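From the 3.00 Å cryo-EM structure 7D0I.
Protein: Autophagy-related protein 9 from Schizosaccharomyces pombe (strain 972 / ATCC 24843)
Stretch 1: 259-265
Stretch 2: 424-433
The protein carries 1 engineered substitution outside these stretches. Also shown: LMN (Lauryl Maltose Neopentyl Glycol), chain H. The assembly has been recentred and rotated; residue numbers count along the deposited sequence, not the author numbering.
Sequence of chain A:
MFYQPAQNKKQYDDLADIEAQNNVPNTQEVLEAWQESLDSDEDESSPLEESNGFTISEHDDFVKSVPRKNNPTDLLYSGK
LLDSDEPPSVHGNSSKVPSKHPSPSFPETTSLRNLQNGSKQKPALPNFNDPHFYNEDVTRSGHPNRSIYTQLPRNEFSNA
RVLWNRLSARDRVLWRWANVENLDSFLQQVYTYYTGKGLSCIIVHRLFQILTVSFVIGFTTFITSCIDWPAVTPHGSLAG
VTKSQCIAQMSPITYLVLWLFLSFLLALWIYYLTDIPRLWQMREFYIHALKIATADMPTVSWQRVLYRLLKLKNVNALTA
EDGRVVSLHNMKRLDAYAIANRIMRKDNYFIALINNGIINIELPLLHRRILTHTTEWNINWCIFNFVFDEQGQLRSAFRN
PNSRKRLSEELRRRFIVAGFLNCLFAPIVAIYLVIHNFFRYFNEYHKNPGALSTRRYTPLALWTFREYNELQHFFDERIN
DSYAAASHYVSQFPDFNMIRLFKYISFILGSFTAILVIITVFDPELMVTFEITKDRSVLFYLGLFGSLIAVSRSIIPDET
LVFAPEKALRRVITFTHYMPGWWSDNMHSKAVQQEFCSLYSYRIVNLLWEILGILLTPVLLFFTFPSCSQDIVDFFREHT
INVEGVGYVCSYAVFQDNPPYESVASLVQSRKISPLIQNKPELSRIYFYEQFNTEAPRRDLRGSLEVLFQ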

# COMPACT_ATOMS: atom_id res chain seq x y z
N TRP A 259 5.43 -25.66 64.62
CA TRP A 259 4.27 -26.51 64.38
C TRP A 259 3.24 -25.79 63.50
O TRP A 259 2.66 -26.40 62.61
N LEU A 260 3.04 -24.50 63.74
CA LEU A 260 2.12 -23.72 62.92
C LEU A 260 2.57 -23.70 61.46
O LEU A 260 1.79 -23.97 60.54
N PHE A 261 3.84 -23.36 61.23
CA PHE A 261 4.37 -23.30 59.87
C PHE A 261 4.24 -24.65 59.18
O PHE A 261 3.81 -24.73 58.02
N LEU A 262 4.60 -25.73 59.87
CA LEU A 262 4.54 -27.04 59.23
C LEU A 262 3.11 -27.50 59.03
O LEU A 262 2.84 -28.27 58.10
N SER A 263 2.17 -27.03 59.85
CA SER A 263 0.77 -27.34 59.59
C SER A 263 0.28 -26.64 58.33
O SER A 263 -0.48 -27.22 57.55
N PHE A 264 0.71 -25.39 58.11
CA PHE A 264 0.37 -24.72 56.86
C PHE A 264 0.99 -25.45 55.67
O PHE A 264 0.34 -25.63 54.63
N LEU A 265 2.24 -25.87 55.80
CA LEU A 265 2.89 -26.65 54.75
C LEU A 265 2.12 -27.94 54.46
O LEU A 265 1.93 -28.31 53.30
N LEU A 424 -4.25 -11.78 61.66
CA LEU A 424 -3.64 -12.96 62.27
C LEU A 424 -2.68 -13.69 61.34
O LEU A 424 -1.70 -14.25 61.82
N PHE A 425 -2.94 -13.70 60.04
CA PHE A 425 -2.08 -14.42 59.11
C PHE A 425 -1.14 -13.52 58.32
O PHE A 425 -0.40 -14.03 57.48
N ALA A 426 -1.16 -12.22 58.54
CA ALA A 426 -0.28 -11.30 57.82
C ALA A 426 1.11 -11.23 58.44
O ALA A 426 2.09 -11.18 57.69
N PRO A 427 1.25 -11.19 59.77
CA PRO A 427 2.61 -11.26 60.32
C PRO A 427 3.37 -12.51 59.89
O PRO A 427 4.51 -12.42 59.43
N ILE A 428 2.74 -13.68 60.03
CA ILE A 428 3.43 -14.94 59.72
C ILE A 428 3.50 -15.23 58.24
O ILE A 428 3.98 -16.29 57.85
N VAL A 429 3.01 -14.32 57.39
CA VAL A 429 3.26 -14.40 55.96
C VAL A 429 4.32 -13.39 55.54
O VAL A 429 5.18 -13.71 54.72
N ALA A 430 4.29 -12.19 56.10
CA ALA A 430 5.34 -11.22 55.82
C ALA A 430 6.68 -11.71 56.34
O ALA A 430 7.72 -11.48 55.72
N ILE A 431 6.68 -12.41 57.48
CA ILE A 431 7.92 -12.96 58.01
C ILE A 431 8.50 -14.00 57.05
O ILE A 431 9.68 -13.94 56.69
N TYR A 432 7.67 -14.96 56.64
CA TYR A 432 8.14 -15.95 55.69
C TYR A 432 8.61 -15.29 54.40
O TYR A 432 9.59 -15.73 53.80
N LEU A 433 7.91 -14.25 53.96
CA LEU A 433 8.26 -13.65 52.68
C LEU A 433 9.60 -12.93 52.77
O LEU A 433 10.42 -13.02 51.86

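The first helix crosses helix 427-433 of the second stretch nearly at right angles, their axes 85° apart and 12.2 Å from each other at closest approach; Phe 425 lies just before that helix in the chain. At that separation the backbones cannot touch side by side, and the gap is bridged by long apolar side chains; the contact buries a modest 270 Å², both sides summed. The backbones are nearest where the CA atoms of Phe 261 and Ile 428 lie 8.4 Å apart.

Ile 428 is the central bump. Its CA-to-CB bond points toward the first helix, and with chi1 p and chi2 t the chain extends so that CD1 rests on the shallow seam where Leu 260 and Phe 264, neighbours one helical turn apart, meet, Leu 260 CD2 lying 3.6 Å from Phe 264 CE2. There Ile 428 CD1 lies 3.8 Å from Leu 260 CD2 and 3.5 Å from Phe 264 CE2, the latter approach coming at the edge of the phenyl ring. The Phe 425 ring flanks the same methyl within its own stretch, Phe 425 CD1 standing 4.0 Å from Ile 428 CD1. Leu 260 also points toward the second stretch, with chi1 t and a chi2 of 143° that falls between wells.

Phe 261 reaches the partner helix differently. Its CA-to-CB bond runs sideways, but chi1 m carries the ring across, so that it covers more of the contact than any other residue of the first helix. Its tip lies beside the backbone of Ile 428, with Phe 261 CZ 3.8 Å from Ile 428 O, while Phe 261 CE1 sits 4.1 Å from Tyr 432 CB, which meets the ring edge. Tyr 432, chi1 t, starts toward the first helix, but its ring leads away, leaving the CB to make the contact.

Phe 264 points toward the second stretch with chi1 m and also reaches Phe 425. The latter leaves its backbone sideways, and chi1 m brings its ring nearer to the first helix. Phe 264 CZ lies over one face of the Phe 425 ring, 3.9 Å from Phe 425 CZ; the ring centroids are 5.3 Å apart and the planes inclined at 59°.

No hydrogen bond crosses the interface, as expected for so apolar a set of side chains. Ser 263, chi1 m, is out of reach of the second stretch and turns its hydroxyl back on its own helix, where OG donates to Trp 259 O at 3.0 Å.

The detergent lauryl maltose neopentyl glycol adds further apolar packing. The terminal carbon CAA of one of its two alkyl chains lies 3.4 Å from Phe 261 CD1 and also approaches the edge of the Phe 264 ring. Farther along the same alkyl chain, CAY covers one face of the Tyr 432 ring and CBE comes within 3.4 Å of Tyr 432 CE2.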

# COMPACT_ATOMS: atom_id res chain seq x y z
CB TRP A 259 3.65 -26.92 65.71
CG TRP A 259 2.49 -27.86 65.59
CD1 TRP A 259 2.54 -29.22 65.66
CD2 TRP A 259 1.12 -27.50 65.40
NE1 TRP A 259 1.27 -29.74 65.52
CE2 TRP A 259 0.38 -28.71 65.36
CE3 TRP A 259 0.43 -26.29 65.26
CZ2 TRP A 259 -1.00 -28.73 65.18
CZ3 TRP A 259 -0.94 -26.32 65.08
CH2 TRP A 259 -1.64 -27.53 65.04
CB LEU A 260 2.01 -22.30 63.48
CG LEU A 260 1.39 -21.18 62.64
CD1 LEU A 260 0.57 -20.26 63.52
CD2 LEU A 260 2.46 -20.39 61.93
CB PHE A 261 5.83 -22.84 59.89
CG PHE A 261 6.00 -21.35 59.85
CD1 PHE A 261 6.24 -20.71 58.65
CD2 PHE A 261 5.93 -20.60 61.00
CE1 PHE A 261 6.41 -19.34 58.60
CE2 PHE A 261 6.09 -19.22 60.96
CZ PHE A 261 6.33 -18.59 59.76
CB LEU A 262 5.34 -28.07 60.04
CG LEU A 262 4.85 -28.60 61.39
CD1 LEU A 262 3.99 -29.85 61.22
CD2 LEU A 262 6.03 -28.89 62.29
CB SER A 263 -0.09 -26.95 60.79
OG SER A 263 0.10 -27.85 61.87
CB PHE A 264 0.83 -23.27 56.90
CG PHE A 264 0.11 -22.44 57.91
CD1 PHE A 264 -1.12 -22.84 58.40
CD2 PHE A 264 0.66 -21.26 58.38
CE1 PHE A 264 -1.79 -22.08 59.34
CE2 PHE A 264 -0.00 -20.50 59.31
CZ PHE A 264 -1.23 -20.91 59.79
CB LEU A 265 4.33 -26.96 55.14
CG LEU A 265 5.03 -28.04 54.32
CD1 LEU A 265 5.27 -27.53 52.91
CD2 LEU A 265 6.33 -28.45 54.98
CB LEU A 424 -4.72 -13.94 62.73
CG LEU A 424 -5.72 -13.44 63.76
CD1 LEU A 424 -6.70 -14.55 64.12
CD2 LEU A 424 -5.01 -12.93 65.00
CB PHE A 425 -2.93 -15.24 58.13
CG PHE A 425 -3.48 -16.50 58.71
CD1 PHE A 425 -3.38 -16.77 60.06
CD2 PHE A 425 -4.09 -17.44 57.89
CE1 PHE A 425 -3.89 -17.94 60.59
CE2 PHE A 425 -4.60 -18.61 58.41
CZ PHE A 425 -4.50 -18.86 59.76
CB ALA A 426 -0.91 -9.91 57.75
CB PRO A 427 2.37 -11.22 61.83
CG PRO A 427 1.12 -10.46 61.97
CD PRO A 427 0.27 -10.88 60.82
CB ILE A 428 2.75 -16.12 60.45
CG1 ILE A 428 1.37 -16.38 59.85
CG2 ILE A 428 2.64 -15.82 61.93
CD1 ILE A 428 0.56 -17.35 60.65
CB VAL A 429 1.95 -14.19 55.17
CG1 VAL A 429 2.24 -13.75 53.76
CG2 VAL A 429 1.16 -15.48 55.15
CB ALA A 430 4.99 -9.86 56.42
CB ILE A 431 7.68 -13.55 59.41
CG1 ILE A 431 7.56 -12.43 60.45
CG2 ILE A 431 8.80 -14.50 59.78
CD1 ILE A 431 7.24 -12.92 61.83
CB TYR A 432 7.06 -16.97 55.37
CG TYR A 432 7.39 -17.77 54.13
CD1 TYR A 432 8.28 -18.83 54.19
CD2 TYR A 432 6.85 -17.44 52.90
CE1 TYR A 432 8.60 -19.54 53.07
CE2 TYR A 432 7.17 -18.15 51.77
CZ TYR A 432 8.04 -19.20 51.86
OH TYR A 432 8.36 -19.92 50.73
CB LEU A 433 7.17 -12.69 52.23
CG LEU A 433 7.12 -12.52 50.72
CD1 LEU A 433 6.83 -13.85 50.07
CD2 LEU A 433 6.08 -11.50 50.34
C1 LMN H . 1.69 -16.39 45.15
O1 LMN H . 1.17 -17.59 45.07
C2 LMN H . 2.45 -16.03 43.85
O2 LMN H . 1.48 -15.82 42.82
C3 LMN H . 3.31 -14.80 43.94
O3 LMN H . 4.23 -14.86 42.80
C4 LMN H . 4.10 -14.67 45.18
O4 LMN H . 4.55 -13.25 45.32
C5 LMN H . 3.33 -15.01 46.40
O5 LMN H . 2.72 -16.35 46.30
C6 LMN H . 4.24 -14.99 47.63
O6 LMN H . 3.50 -15.43 48.75
CAA LMN H . 4.22 -21.27 55.95
CAB LMN H . -7.00 -25.39 51.82
OAI LMN H . 9.93 -13.93 44.69
OAJ LMN H . -0.28 -21.60 36.01
OAL LMN H . 4.52 -18.72 42.97
OAN LMN H . 0.39 -21.11 39.24
OAP LMN H . 0.71 -22.07 41.76
OAQ LMN H . 9.37 -11.33 43.56
OAR LMN H . 3.60 -21.83 34.56
OAS LMN H . 7.14 -11.21 41.88
OAT LMN H . 5.65 -20.33 35.73
OAU LMN H . 4.68 -11.20 43.77
OAV LMN H . 5.02 -20.22 38.76
CAW LMN H . 4.47 -20.72 54.53
CAX LMN H . -6.23 -24.42 50.89
CAY LMN H . 3.80 -19.33 54.40
CAZ LMN H . -4.73 -24.79 50.91
CBA LMN H . 3.67 -18.91 52.91
CBB LMN H . -3.95 -23.80 49.99
CBC LMN H . 3.87 -20.14 51.97
CBD LMN H . -4.39 -24.01 48.51
CBE LMN H . 4.38 -19.65 50.58
CBF LMN H . -3.16 -23.75 47.58
CBG LMN H . 3.51 -18.45 50.10
CBH LMN H . -3.24 -22.31 46.99
CBI LMN H . 2.22 -19.00 49.41
CBJ LMN H . -2.02 -21.48 47.50
CBK LMN H . 2.62 -19.80 48.13
CBL LMN H . -1.65 -20.39 46.43
CBM LMN H . 8.80 -13.82 45.53
CBN LMN H . 0.84 -20.78 35.75
CBP LMN H . 4.13 -19.28 41.74
CBQ LMN H . 1.35 -20.50 47.53
CBR LMN H . -0.58 -19.23 46.39
CBS LMN H . 1.87 -18.57 45.86
CBT LMN H . 0.94 -20.82 44.97
OBV LMN H . 0.03 -20.43 43.93
OBX LMN H . 2.08 -19.90 42.86
OBY LMN H . 6.75 -12.56 45.81
OBZ LMN H . 2.11 -20.98 37.81
OCB LMN H . 2.59 -19.09 39.23
CCC LMN H . 8.14 -12.49 45.30
CCD LMN H . 2.07 -21.37 36.38
CCF LMN H . 2.64 -19.28 41.63
CCH LMN H . 0.74 -20.18 40.32
CCJ LMN H . 0.62 -19.90 42.77
CCL LMN H . 0.19 -20.75 41.58
CCM LMN H . 0.89 -19.79 46.19
CCN LMN H . 8.21 -12.15 43.80
CCO LMN H . 3.30 -20.90 35.62
CCQ LMN H . 2.20 -19.97 40.34
CCR LMN H . 5.82 -13.08 44.78
CCS LMN H . 2.78 -19.67 37.98
CCT LMN H . 7.01 -11.42 43.32
CCU LMN H . 4.49 -20.76 36.51
CCV LMN H . 5.74 -12.15 43.57
CCW LMN H . 4.27 -19.78 37.61